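Local coordinates for enoyl-CoA hydratase/isomerase family protein (Ruegeria pomeroyi, PDB 3L3S) that probably acts as a hydro-lyase of the enoyl-CoA hydratase/isomerase (crotonase) family, with a likely role in fatty acid metabolism, at residues A131-R136 with N186-E191; R24-P29 with P59-C64; L98-C103 with M123-L128. All coordinates share one frame; numbering follows the deposited sequence.

Interaction 1 (A131-R136 with N186-E191); sequences ASPAAR and NRILPE
Ala131 and Ile188 form a parallel beta bridge, their CA atoms 5.2 Å apart, where the end of strand 128-131 meets the short strand 187-188. The latter is the outermost strand of the mixed sheet within this chain of the crotonase fold, and the pairing illustrates how an edge strand can rest on a single bridge.

The hydrogen bonds are all main chain to main chain, and Ala131 supplies one partner to each. Ala131 O accepts Leu189 N at 3.0 Å, in an almost straight bond (171° at the hydrogen) that arrives nearly along the C=O axis. Ala131 N reaches Arg187 O at 3.4 Å, a weak bond. Ala131 thus binds the two residues flanking Ile188, the usual pattern of parallel strands.

Carbon donors supplement this pair. Ile188 CA points its hydrogen at the same Ala131 O, and Ser132 CA approaches Leu189 O at 3.4 Å. Leu189 O also lies 3.2 Å from Pro133 CD.

Apolar packing falls to Pro133, which follows Ser132 at the start of a type I turn. Pro133 CG meets Ile188 CG2 at 3.7 Å, the ring and the branched chain crossing obliquely. Ile188 is also covered by helix 176-182.

Glu191 adds a carboxylate to the exposed side of the turn. A bend at chi2 (-88°) turns CD back toward the turn, and Glu191 OE2 then rests 3.4 Å from Pro133 CD. Glu191 OE1 comes no nearer than 3.7 Å to Ser132 OG, a hydroxyl that has a weak hydrogen bond to Glu112 O.

One strong backbone bond, one weak one and two C-H...O contacts therefore carry the polar part of this edge. No salt bridge joins the segments, and the register depends on the main chain of Ala131 more than on any side-chain polarity.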
ATOM      1  N   ALA B 131     -16.741  -8.100   8.746  1.00 19.50           N
ATOM      2  CA  ALA B 131     -17.732  -8.815   7.965  1.00 20.43           C
ATOM      3  C   ALA B 131     -17.979 -10.262   8.354  1.00 21.06           C
ATOM      4  O   ALA B 131     -17.208 -10.870   9.100  1.00 22.03           O
ATOM      5  CB  ALA B 131     -17.377  -8.722   6.487  1.00 20.51           C
ATOM      6  N   SER B 132     -19.113 -10.775   7.878  1.00 22.58           N
ATOM      7  CA  SER B 132     -19.534 -12.165   8.071  1.00 22.11           C
ATOM      8  C   SER B 132     -19.050 -12.857   6.791  1.00 22.72           C
ATOM      9  O   SER B 132     -18.695 -12.162   5.837  1.00 23.31           O
ATOM     10  CB  SER B 132     -21.072 -12.245   8.179  1.00 21.83           C
ATOM     11  OG  SER B 132     -21.722 -12.214   6.912  1.00 22.57           O
ATOM     12  N   PRO B 133     -18.999 -14.214   6.754  1.00 23.52           N
ATOM     13  CA  PRO B 133     -18.541 -14.877   5.521  1.00 23.68           C
ATOM     14  C   PRO B 133     -19.378 -14.664   4.262  1.00 23.44           C
ATOM     15  O   PRO B 133     -18.828 -14.647   3.164  1.00 26.44           O
ATOM     16  CB  PRO B 133     -18.494 -16.341   5.924  1.00 22.46           C
ATOM     17  CG  PRO B 133     -18.041 -16.259   7.314  1.00 22.87           C
ATOM     18  CD  PRO B 133     -18.952 -15.181   7.868  1.00 23.54           C
ATOM     19  N   ALA B 134     -20.677 -14.423   4.434  1.00 25.35           N
ATOM     20  CA  ALA B 134     -21.608 -14.195   3.321  1.00 26.17           C
ATOM     21  C   ALA B 134     -21.507 -12.810   2.659  1.00 27.18           C
ATOM     22  O   ALA B 134     -22.147 -12.559   1.632  1.00 28.44           O
ATOM     23  CB  ALA B 134     -23.028 -14.435   3.786  1.00 28.43           C
ATOM     24  N   ALA B 135     -20.682 -11.935   3.231  1.00 25.83           N
ATOM     25  CA  ALA B 135     -20.498 -10.580   2.720  1.00 26.55           C
ATOM     26  C   ALA B 135     -19.790 -10.507   1.366  1.00 26.22           C
ATOM     27  O   ALA B 135     -18.709 -11.080   1.181  1.00 27.01           O
ATOM     28  CB  ALA B 135     -19.779  -9.713   3.751  1.00 24.53           C
ATOM     29  N   ARG B 136     -20.464  -9.869   0.408  1.00 26.43           N
ATOM     30  CA  ARG B 136     -19.943  -9.684  -0.944  1.00 26.83           C
ATOM     31  C   ARG B 136     -19.679  -8.202  -1.184  1.00 26.57           C
ATOM     32  O   ARG B 136     -20.254  -7.338  -0.517  1.00 27.55           O
ATOM     33  CB  ARG B 136     -20.865 -10.289  -1.998  1.00 29.61           C
ATOM     34  CG  ARG B 136     -20.949 -11.824  -1.947  1.00 32.66           C
ATOM     35  CD  ARG B 136     -21.998 -12.374  -2.914  1.00 37.71           C
ATOM     36  NE  ARG B 136     -23.254 -11.615  -2.870  1.00 41.66           N
ATOM     37  CZ  ARG B 136     -24.374 -12.003  -2.263  1.00 44.70           C
ATOM     38  NH1 ARG B 136     -24.441 -13.168  -1.621  1.00 46.76           N
ATOM     39  NH2 ARG B 136     -25.437 -11.210  -2.296  1.00 46.25           N
ATOM     40  N   ASN B 186     -11.265  -5.827   8.140  1.00 25.41           N
ATOM     41  CA  ASN B 186     -10.262  -6.158   9.159  1.00 24.96           C
ATOM     42  C   ASN B 186     -10.215  -7.607   9.644  1.00 27.25           C
ATOM     43  O   ASN B 186      -9.125  -8.134   9.909  1.00 27.93           O
ATOM     44  CB  ASN B 186     -10.408  -5.238  10.373  1.00 24.63           C
ATOM     45  CG  ASN B 186     -10.071  -3.791  10.059  1.00 24.58           C
ATOM     46  OD1 ASN B 186      -8.933  -3.348  10.243  1.00 25.89           O
ATOM     47  ND2 ASN B 186     -11.059  -3.045   9.584  1.00 24.14           N
ATOM     48  N   ARG B 187     -11.385  -8.239   9.780  1.00 27.27           N
ATOM     49  CA  ARG B 187     -11.485  -9.615  10.262  1.00 26.66           C
ATOM     50  C   ARG B 187     -12.810 -10.230   9.833  1.00 25.98           C
ATOM     51  O   ARG B 187     -13.807  -9.523   9.700  1.00 25.66           O
ATOM     52  CB  ARG B 187     -11.366  -9.627  11.797  1.00 30.67           C
ATOM     53  CG  ARG B 187     -10.950 -10.942  12.430  1.00 36.96           C
ATOM     54  CD  ARG B 187     -10.663 -10.763  13.925  1.00 42.96           C
ATOM     55  NE  ARG B 187     -10.376 -12.048  14.568  1.00 47.97           N
ATOM     56  CZ  ARG B 187     -10.320 -12.257  15.882  1.00 49.88           C
ATOM     57  NH1 ARG B 187     -10.521 -11.261  16.742  1.00 51.63           N
ATOM     58  NH2 ARG B 187     -10.109 -13.484  16.342  1.00 50.59           N
ATOM     59  N   ILE B 188     -12.800 -11.536   9.565  1.00 26.49           N
ATOM     60  CA  ILE B 188     -14.015 -12.271   9.189  1.00 25.19           C
ATOM     61  C   ILE B 188     -14.454 -13.038  10.424  1.00 25.09           C
ATOM     62  O   ILE B 188     -13.669 -13.776  11.016  1.00 24.09           O
ATOM     63  CB  ILE B 188     -13.796 -13.312   8.049  1.00 25.02           C
ATOM     64  CG1 ILE B 188     -13.378 -12.635   6.741  1.00 24.13           C
ATOM     65  CG2 ILE B 188     -15.096 -14.082   7.783  1.00 27.25           C
ATOM     66  CD1 ILE B 188     -12.883 -13.626   5.692  1.00 19.16           C
ATOM     67  N   LEU B 189     -15.711 -12.849  10.815  1.00 25.40           N
ATOM     68  CA  LEU B 189     -16.268 -13.529  11.981  1.00 27.73           C
ATOM     69  C   LEU B 189     -17.580 -14.263  11.682  1.00 28.95           C
ATOM     70  O   LEU B 189     -18.312 -13.865  10.765  1.00 28.27           O
ATOM     71  CB  LEU B 189     -16.499 -12.518  13.111  1.00 27.96           C
ATOM     72  CG  LEU B 189     -15.199 -12.140  13.818  1.00 29.11           C
ATOM     73  CD1 LEU B 189     -14.888 -10.692  13.519  1.00 25.87           C
ATOM     74  CD2 LEU B 189     -15.267 -12.454  15.291  1.00 30.09           C
ATOM     75  N   PRO B 190     -17.869 -15.384  12.403  1.00 29.37           N
ATOM     76  CA  PRO B 190     -19.131 -16.105  12.160  1.00 29.73           C
ATOM     77  C   PRO B 190     -20.291 -15.155  12.502  1.00 28.76           C
ATOM     78  O   PRO B 190     -20.206 -14.414  13.488  1.00 29.08           O
ATOM     79  CB  PRO B 190     -19.043 -17.303  13.122  1.00 30.14           C
ATOM     80  CG  PRO B 190     -17.991 -16.904  14.134  1.00 30.41           C
ATOM     81  CD  PRO B 190     -16.998 -16.174  13.299  1.00 28.65           C
ATOM     82  N   GLU B 191     -21.320 -15.135  11.651  1.00 29.18           N
ATOM     83  CA  GLU B 191     -22.469 -14.221  11.799  1.00 28.95           C
ATOM     84  C   GLU B 191     -23.211 -14.114  13.117  1.00 28.00           C
ATOM     85  O   GLU B 191     -23.924 -13.136  13.335  1.00 28.96           O
ATOM     86  CB  GLU B 191     -23.462 -14.334  10.633  1.00 29.23           C
ATOM     87  CG  GLU B 191     -23.650 -15.711  10.058  1.00 30.82           C
ATOM     88  CD  GLU B 191     -22.657 -16.050   8.949  1.00 29.18           C
ATOM     89  OE1 GLU B 191     -22.887 -15.637   7.791  1.00 27.84           O
ATOM     90  OE2 GLU B 191     -21.660 -16.750   9.232  1.00 29.79           O
TER

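Interaction 2 (R24-P29 with P59-C64); sequences RAPAHP and PGRIFC
Pro59 O is approached by two polar partners: His28 NE2 donates to it at 2.7 Å, and a bridging water lies 2.7 Å from Pro59 O. The contact ties the loop after strand 17-22 to the entry of strand 62-64, which begins the small three-stranded parallel sheet of the crotonase fold. The imidazole bond uses a lone pair in the carbonyl plane, with Pro59 O only 5° out of the ring plane. ND1 bonds Gly23 O, so both ring nitrogens face carbonyls, which would be consistent with a positively charged ring. Ile62 O sits at the same ring's edge, 3.1 Å from His28 CD2, while Pro26 O lies over one face, offset toward the rim. An alanine in place of His28 would probably leave Pro59 O and Gly23 O without their imidazole donor and open a gap between the two loops. The water also lies 2.8 Å from Pro26 O and accepts from Ile62 N, bridging the segments beside the histidine. Ala27 packs against Ile62, and its O takes a C-H...O contact from Cys64 CA. On the exposed side, Arg61 runs alongside Pro26, its NH2 3.3 Å from Pro26 CG.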
ATOM      1  N   ARG B  24     -34.595   2.244   5.608  1.00 32.99           N
ATOM      2  CA  ARG B  24     -35.008   2.042   4.209  1.00 32.14           C
ATOM      3  C   ARG B  24     -34.637   0.650   3.694  1.00 31.87           C
ATOM      4  O   ARG B  24     -34.040   0.496   2.616  1.00 31.82           O
ATOM      5  CB  ARG B  24     -34.444   3.149   3.288  1.00 32.14           C
ATOM      6  CG  ARG B  24     -35.041   4.534   3.470  1.00 34.42           C
ATOM      7  CD  ARG B  24     -36.320   4.708   2.646  1.00 36.86           C
ATOM      8  NE  ARG B  24     -36.802   6.091   2.636  1.00 40.09           N
ATOM      9  CZ  ARG B  24     -37.528   6.652   3.602  1.00 41.69           C
ATOM     10  NH1 ARG B  24     -37.871   5.954   4.679  1.00 43.74           N
ATOM     11  NH2 ARG B  24     -37.920   7.914   3.490  1.00 42.73           N
ATOM     12  N   ALA B  25     -34.990  -0.354   4.502  1.00 31.62           N
ATOM     13  CA  ALA B  25     -34.768  -1.774   4.219  1.00 29.50           C
ATOM     14  C   ALA B  25     -35.387  -2.171   2.870  1.00 29.18           C
ATOM     15  O   ALA B  25     -36.406  -1.602   2.477  1.00 29.64           O
ATOM     16  CB  ALA B  25     -35.364  -2.609   5.349  1.00 32.11           C
ATOM     17  N   PRO B  26     -34.769  -3.114   2.124  1.00 28.26           N
ATOM     18  CA  PRO B  26     -33.535  -3.872   2.367  1.00 28.07           C
ATOM     19  C   PRO B  26     -32.228  -3.298   1.814  1.00 29.22           C
ATOM     20  O   PRO B  26     -31.165  -3.540   2.382  1.00 30.71           O
ATOM     21  CB  PRO B  26     -33.850  -5.208   1.718  1.00 27.37           C
ATOM     22  CG  PRO B  26     -34.585  -4.786   0.485  1.00 27.76           C
ATOM     23  CD  PRO B  26     -35.520  -3.710   1.000  1.00 26.46           C
ATOM     24  N   ALA B  27     -32.326  -2.536   0.722  1.00 28.38           N
ATOM     25  CA  ALA B  27     -31.176  -1.948   0.030  1.00 27.82           C
ATOM     26  C   ALA B  27     -30.415  -0.829   0.747  1.00 27.91           C
ATOM     27  O   ALA B  27     -29.276  -0.532   0.378  1.00 25.87           O
ATOM     28  CB  ALA B  27     -31.593  -1.502  -1.367  1.00 26.57           C
ATOM     29  N   HIS B  28     -31.051  -0.229   1.769  1.00 27.55           N
ATOM     30  CA  HIS B  28     -30.512   0.890   2.578  1.00 29.25           C
ATOM     31  C   HIS B  28     -29.862   1.937   1.651  1.00 30.35           C
ATOM     32  O   HIS B  28     -28.695   2.298   1.838  1.00 27.75           O
ATOM     33  CB  HIS B  28     -29.480   0.383   3.607  1.00 29.04           C
ATOM     34  CG  HIS B  28     -29.979  -0.720   4.483  1.00 28.68           C
ATOM     35  ND1 HIS B  28     -31.077  -0.583   5.302  1.00 28.71           N
ATOM     36  CD2 HIS B  28     -29.526  -1.981   4.668  1.00 27.63           C
ATOM     37  CE1 HIS B  28     -31.280  -1.715   5.953  1.00 29.36           C
ATOM     38  NE2 HIS B  28     -30.352  -2.579   5.586  1.00 29.04           N
ATOM     39  N   PRO B  29     -30.626   2.449   0.653  1.00 30.88           N
ATOM     40  CA  PRO B  29     -30.035   3.420  -0.260  1.00 32.33           C
ATOM     41  C   PRO B  29     -29.605   4.791   0.234  1.00 31.39           C
ATOM     42  O   PRO B  29     -30.243   5.396   1.093  1.00 33.01           O
ATOM     43  CB  PRO B  29     -31.081   3.514  -1.354  1.00 32.14           C
ATOM     44  CG  PRO B  29     -32.336   3.417  -0.622  1.00 31.60           C
ATOM     45  CD  PRO B  29     -32.067   2.298   0.344  1.00 32.12           C
ATOM     46  N   PRO B  59     -28.091  -3.339   8.247  1.00 28.84           N
ATOM     47  CA  PRO B  59     -28.543  -4.719   8.489  1.00 29.77           C
ATOM     48  C   PRO B  59     -29.009  -5.571   7.317  1.00 30.36           C
ATOM     49  O   PRO B  59     -29.478  -5.051   6.307  1.00 32.90           O
ATOM     50  CB  PRO B  59     -29.690  -4.535   9.490  1.00 29.09           C
ATOM     51  CG  PRO B  59     -29.458  -3.192  10.078  1.00 29.37           C
ATOM     52  CD  PRO B  59     -29.030  -2.404   8.893  1.00 29.28           C
ATOM     53  N   GLY B  60     -28.818  -6.882   7.467  1.00 30.93           N
ATOM     54  CA  GLY B  60     -29.264  -7.869   6.495  1.00 31.18           C
ATOM     55  C   GLY B  60     -28.511  -8.214   5.233  1.00 32.19           C
ATOM     56  O   GLY B  60     -27.296  -8.015   5.110  1.00 33.72           O
ATOM     57  N   ARG B  61     -29.276  -8.777   4.302  1.00 31.29           N
ATOM     58  CA  ARG B  61     -28.823  -9.214   2.977  1.00 31.13           C
ATOM     59  C   ARG B  61     -27.944  -8.182   2.239  1.00 28.94           C
ATOM     60  O   ARG B  61     -27.019  -8.550   1.511  1.00 27.73           O
ATOM     61  CB  ARG B  61     -30.065  -9.571   2.135  1.00 31.38           C
ATOM     62  CG  ARG B  61     -29.835  -9.739   0.636  1.00 36.49           C
ATOM     63  CD  ARG B  61     -31.101 -10.036  -0.128  1.00 40.00           C
ATOM     64  NE  ARG B  61     -32.271  -9.264   0.311  1.00 37.45           N
ATOM     65  CZ  ARG B  61     -33.104  -8.630  -0.507  1.00 37.64           C
ATOM     66  NH1 ARG B  61     -32.906  -8.648  -1.821  1.00 38.93           N
ATOM     67  NH2 ARG B  61     -34.188  -8.054  -0.018  1.00 37.40           N
ATOM     68  N   ILE B  62     -28.299  -6.905   2.376  1.00 27.21           N
ATOM     69  CA  ILE B  62     -27.563  -5.821   1.738  1.00 26.27           C
ATOM     70  C   ILE B  62     -27.071  -4.834   2.797  1.00 26.22           C
ATOM     71  O   ILE B  62     -27.858  -4.391   3.643  1.00 27.35           O
ATOM     72  CB  ILE B  62     -28.442  -5.051   0.679  1.00 25.57           C
ATOM     73  CG1 ILE B  62     -29.015  -6.015  -0.376  1.00 24.37           C
ATOM     74  CG2 ILE B  62     -27.591  -3.997  -0.049  1.00 23.77           C
ATOM     75  CD1 ILE B  62     -29.937  -5.398  -1.414  1.00 24.22           C
ATOM     76  N   PHE B  63     -25.771  -4.521   2.776  1.00 23.54           N
ATOM     77  CA  PHE B  63     -25.222  -3.536   3.709  1.00 22.76           C
ATOM     78  C   PHE B  63     -25.728  -2.169   3.254  1.00 21.59           C
ATOM     79  O   PHE B  63     -26.292  -1.422   4.046  1.00 22.72           O
ATOM     80  CB  PHE B  63     -23.685  -3.557   3.735  1.00 23.29           C
ATOM     81  CG  PHE B  63     -23.066  -2.446   4.563  1.00 26.79           C
ATOM     82  CD1 PHE B  63     -23.213  -2.424   5.965  1.00 27.98           C
ATOM     83  CD2 PHE B  63     -22.350  -1.406   3.940  1.00 25.34           C
ATOM     84  CE1 PHE B  63     -22.653  -1.373   6.744  1.00 29.62           C
ATOM     85  CE2 PHE B  63     -21.788  -0.353   4.696  1.00 26.43           C
ATOM     86  CZ  PHE B  63     -21.939  -0.335   6.106  1.00 29.12           C
ATOM     87  N   CYS B  64     -25.507  -1.879   1.972  1.00 21.31           N
ATOM     88  CA  CYS B  64     -25.909  -0.637   1.327  1.00 23.19           C
ATOM     89  C   CYS B  64     -25.662  -0.783  -0.173  1.00 25.17           C
ATOM     90  O   CYS B  64     -24.561  -1.144  -0.606  1.00 25.76           O
ATOM     91  CB  CYS B  64     -25.127   0.553   1.897  1.00 24.59           C
ATOM     92  SG  CYS B  64     -25.512   2.126   1.156  1.00 25.64           S
TER
HETATM   93  O   HOH W   1     -30.521  -5.801   3.963  1.00 14.69           O

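Interaction 3 (L98-C103 with M123-L128); sequences LDLAHC and MAACDL
Ala101 and Ala125 meet where two helices of the crotonase fold, 84-101 and 118-124, come together near their C-terminal ends, their CA atoms 4.9 Å apart. Small residues at a helix end let backbones approach closely, and the tight half of this contact is a worked case. Ala125 O lies 3.4 Å from Ala101 CA, a C-H...O contact, and 3.7 Å from Ala101 CB, so one carbonyl oxygen leans on CA and CB of the same alanine. No hydrogen bond crosses between the segments. Leu228 of the third subunit covers Ala101 and His102.

Beside this, Leu100 supplies the apolar packing. Its CG is anti to the backbone N (chi1 -179°), and from there Leu100 CD2 reaches Ala125 CB at 4.0 Å; the same methyl lies at a looser 4.4 Å from Cys126 SG. Leu42 of helix 32-45 and Ile56 of strand 53-58 also pack on Leu100, which places this side in the interior.

The other side is looser and polar. Asp127 directs its carboxylate toward the chain leaving helix 84-101, but OD1 stops 4.3 Å from Ala101 O, and OD2 makes its hydrogen bond outside the two segments. Thr165 of the second subunit packs on Asp127. Arg162 of the same subunit grips Met123 O and Cys126 O near the C-terminal part of helix 118-124, and would probably ease the partial negative charge there. Within the second segment, Cys126 N bonds Met123 O at 3.1 Å.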
ATOM      1  N   LEU B  98     -15.863  12.490   3.196  1.00 29.77           N
ATOM      2  CA  LEU B  98     -14.640  13.201   3.573  1.00 31.28           C
ATOM      3  C   LEU B  98     -14.629  13.344   5.092  1.00 31.33           C
ATOM      4  O   LEU B  98     -13.722  12.838   5.759  1.00 33.33           O
ATOM      5  CB  LEU B  98     -14.604  14.595   2.929  1.00 32.49           C
ATOM      6  CG  LEU B  98     -13.423  15.027   2.050  1.00 32.93           C
ATOM      7  CD1 LEU B  98     -13.631  16.475   1.590  1.00 33.06           C
ATOM      8  CD2 LEU B  98     -12.093  14.876   2.785  1.00 32.05           C
ATOM      9  N   ASP B  99     -15.699  13.951   5.614  1.00 30.49           N
ATOM     10  CA  ASP B  99     -15.922  14.179   7.050  1.00 29.69           C
ATOM     11  C   ASP B  99     -15.856  12.898   7.891  1.00 27.69           C
ATOM     12  O   ASP B  99     -15.414  12.934   9.035  1.00 26.52           O
ATOM     13  CB  ASP B  99     -17.309  14.801   7.265  1.00 32.12           C
ATOM     14  CG  ASP B  99     -17.304  16.316   7.239  1.00 35.12           C
ATOM     15  OD1 ASP B  99     -16.311  16.949   6.799  1.00 39.62           O
ATOM     16  OD2 ASP B  99     -18.328  16.881   7.670  1.00 36.57           O
ATOM     17  N   LEU B 100     -16.333  11.792   7.313  1.00 26.99           N
ATOM     18  CA  LEU B 100     -16.360  10.477   7.950  1.00 27.03           C
ATOM     19  C   LEU B 100     -14.980   9.814   8.019  1.00 27.86           C
ATOM     20  O   LEU B 100     -14.648   9.159   9.014  1.00 29.66           O
ATOM     21  CB  LEU B 100     -17.379   9.570   7.236  1.00 25.68           C
ATOM     22  CG  LEU B 100     -17.588   8.139   7.744  1.00 26.03           C
ATOM     23  CD1 LEU B 100     -18.129   8.162   9.171  1.00 24.74           C
ATOM     24  CD2 LEU B 100     -18.507   7.371   6.817  1.00 24.62           C
ATOM     25  N   ALA B 101     -14.180   9.994   6.971  1.00 28.91           N
ATOM     26  CA  ALA B 101     -12.836   9.426   6.934  1.00 30.84           C
ATOM     27  C   ALA B 101     -11.877  10.260   7.773  1.00 31.10           C
ATOM     28  O   ALA B 101     -10.977   9.705   8.401  1.00 32.84           O
ATOM     29  CB  ALA B 101     -12.340   9.302   5.511  1.00 32.13           C
ATOM     30  N   HIS B 102     -12.115  11.574   7.821  1.00 31.44           N
ATOM     31  CA  HIS B 102     -11.294  12.515   8.605  1.00 33.27           C
ATOM     32  C   HIS B 102     -11.855  12.751  10.022  1.00 32.61           C
ATOM     33  O   HIS B 102     -11.397  13.651  10.737  1.00 33.81           O
ATOM     34  CB  HIS B 102     -11.154  13.871   7.888  1.00 34.48           C
ATOM     35  CG  HIS B 102     -10.193  13.877   6.732  1.00 37.92           C
ATOM     36  ND1 HIS B 102      -9.409  12.795   6.391  1.00 39.98           N
ATOM     37  CD2 HIS B 102      -9.903  14.845   5.829  1.00 38.36           C
ATOM     38  CE1 HIS B 102      -8.682  13.095   5.329  1.00 39.29           C
ATOM     39  NE2 HIS B 102      -8.965  14.333   4.967  1.00 39.23           N
ATOM     40  N   CYS B 103     -12.832  11.936  10.426  1.00 31.20           N
ATOM     41  CA  CYS B 103     -13.463  12.032  11.747  1.00 30.20           C
ATOM     42  C   CYS B 103     -12.496  11.568  12.842  1.00 29.38           C
ATOM     43  O   CYS B 103     -12.033  10.433  12.807  1.00 28.76           O
ATOM     44  CB  CYS B 103     -14.742  11.188  11.781  1.00 31.05           C
ATOM     45  SG  CYS B 103     -15.642  11.169  13.354  1.00 35.61           S
HETATM   46  N   MSE B 123     -18.418   2.056   3.713  1.00 22.04           N
HETATM   47  CA  MSE B 123     -17.693   1.053   4.469  1.00 23.97           C
HETATM   48  C   MSE B 123     -16.189   1.373   4.398  1.00 21.80           C
HETATM   49  O   MSE B 123     -15.513   1.405   5.421  1.00 21.07           O
HETATM   50  CB  MSE B 123     -17.974  -0.327   3.872  1.00 28.27           C
HETATM   51  CG  MSE B 123     -17.569  -1.471   4.752  1.00 36.59           C
HETATM   52 SE   MSE B 123     -16.875  -2.976   3.737  1.00 50.62          SE
HETATM   53  CE  MSE B 123     -15.289  -2.036   3.128  1.00 40.08           C
ATOM     54  N   ALA B 124     -15.705   1.667   3.191  1.00 18.88           N
ATOM     55  CA  ALA B 124     -14.304   2.004   2.959  1.00 18.05           C
ATOM     56  C   ALA B 124     -13.870   3.289   3.661  1.00 19.08           C
ATOM     57  O   ALA B 124     -12.713   3.407   4.041  1.00 20.32           O
ATOM     58  CB  ALA B 124     -14.014   2.086   1.480  1.00 17.06           C
ATOM     59  N   ALA B 125     -14.818   4.206   3.883  1.00 19.24           N
ATOM     60  CA  ALA B 125     -14.561   5.483   4.565  1.00 17.48           C
ATOM     61  C   ALA B 125     -14.455   5.319   6.083  1.00 17.50           C
ATOM     62  O   ALA B 125     -13.944   6.199   6.773  1.00 19.32           O
ATOM     63  CB  ALA B 125     -15.632   6.511   4.211  1.00 21.02           C
ATOM     64  N   CYS B 126     -14.935   4.190   6.601  1.00 16.97           N
ATOM     65  CA  CYS B 126     -14.841   3.908   8.034  1.00 15.94           C
ATOM     66  C   CYS B 126     -13.410   3.467   8.371  1.00 15.64           C
ATOM     67  O   CYS B 126     -12.707   2.954   7.500  1.00 16.17           O
ATOM     68  CB  CYS B 126     -15.840   2.829   8.461  1.00 15.65           C
ATOM     69  SG  CYS B 126     -17.593   3.318   8.373  1.00 18.52           S
ATOM     70  N   ASP B 127     -12.970   3.707   9.609  1.00 16.31           N
ATOM     71  CA  ASP B 127     -11.625   3.328  10.057  1.00 18.00           C
ATOM     72  C   ASP B 127     -11.481   1.808  10.071  1.00 20.89           C
ATOM     73  O   ASP B 127     -10.482   1.259   9.581  1.00 21.48           O
ATOM     74  CB  ASP B 127     -11.337   3.878  11.455  1.00 19.52           C
ATOM     75  CG  ASP B 127     -11.293   5.395  11.500  1.00 20.20           C
ATOM     76  OD1 ASP B 127     -10.652   6.010  10.627  1.00 20.70           O
ATOM     77  OD2 ASP B 127     -11.901   5.972  12.424  1.00 24.12           O
ATOM     78  N   LEU B 128     -12.496   1.141  10.625  1.00 20.81           N
ATOM     79  CA  LEU B 128     -12.534  -0.319  10.702  1.00 22.70           C
ATOM     80  C   LEU B 128     -13.779  -0.928  10.012  1.00 22.44           C
ATOM     81  O   LEU B 128     -14.794  -0.249   9.819  1.00 22.23           O
ATOM     82  CB  LEU B 128     -12.438  -0.781  12.160  1.00 22.66           C
ATOM     83  CG  LEU B 128     -11.250  -0.289  13.006  1.00 25.97           C
ATOM     84  CD1 LEU B 128     -11.375  -0.774  14.436  1.00 24.70           C
ATOM     85  CD2 LEU B 128      -9.930  -0.725  12.387  1.00 22.44           C
TER

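Interactions 1, 2 and 3 pin three parts of one crotonase domain, the first two toward its periphery, about 16 and 15 Å from the centre of the chain, the third about 4 Å from it. Their centres lie about 16 Å apart for interactions 1 and 2, and about 19 Å from interaction 3 to either. Interaction 3 touches both: Phe63 CE2 of interaction 2 packs on Met123 CB at 3.9 Å, while Leu128 packs against Asn186 of interaction 1. No ligand marks the active site. In crotonase relatives the oxyanion hole lies near the strand corresponding to 62-64 and the start of the helix corresponding to 118-124; interaction 2 probably lies beside it, interaction 3 at that helix's other end.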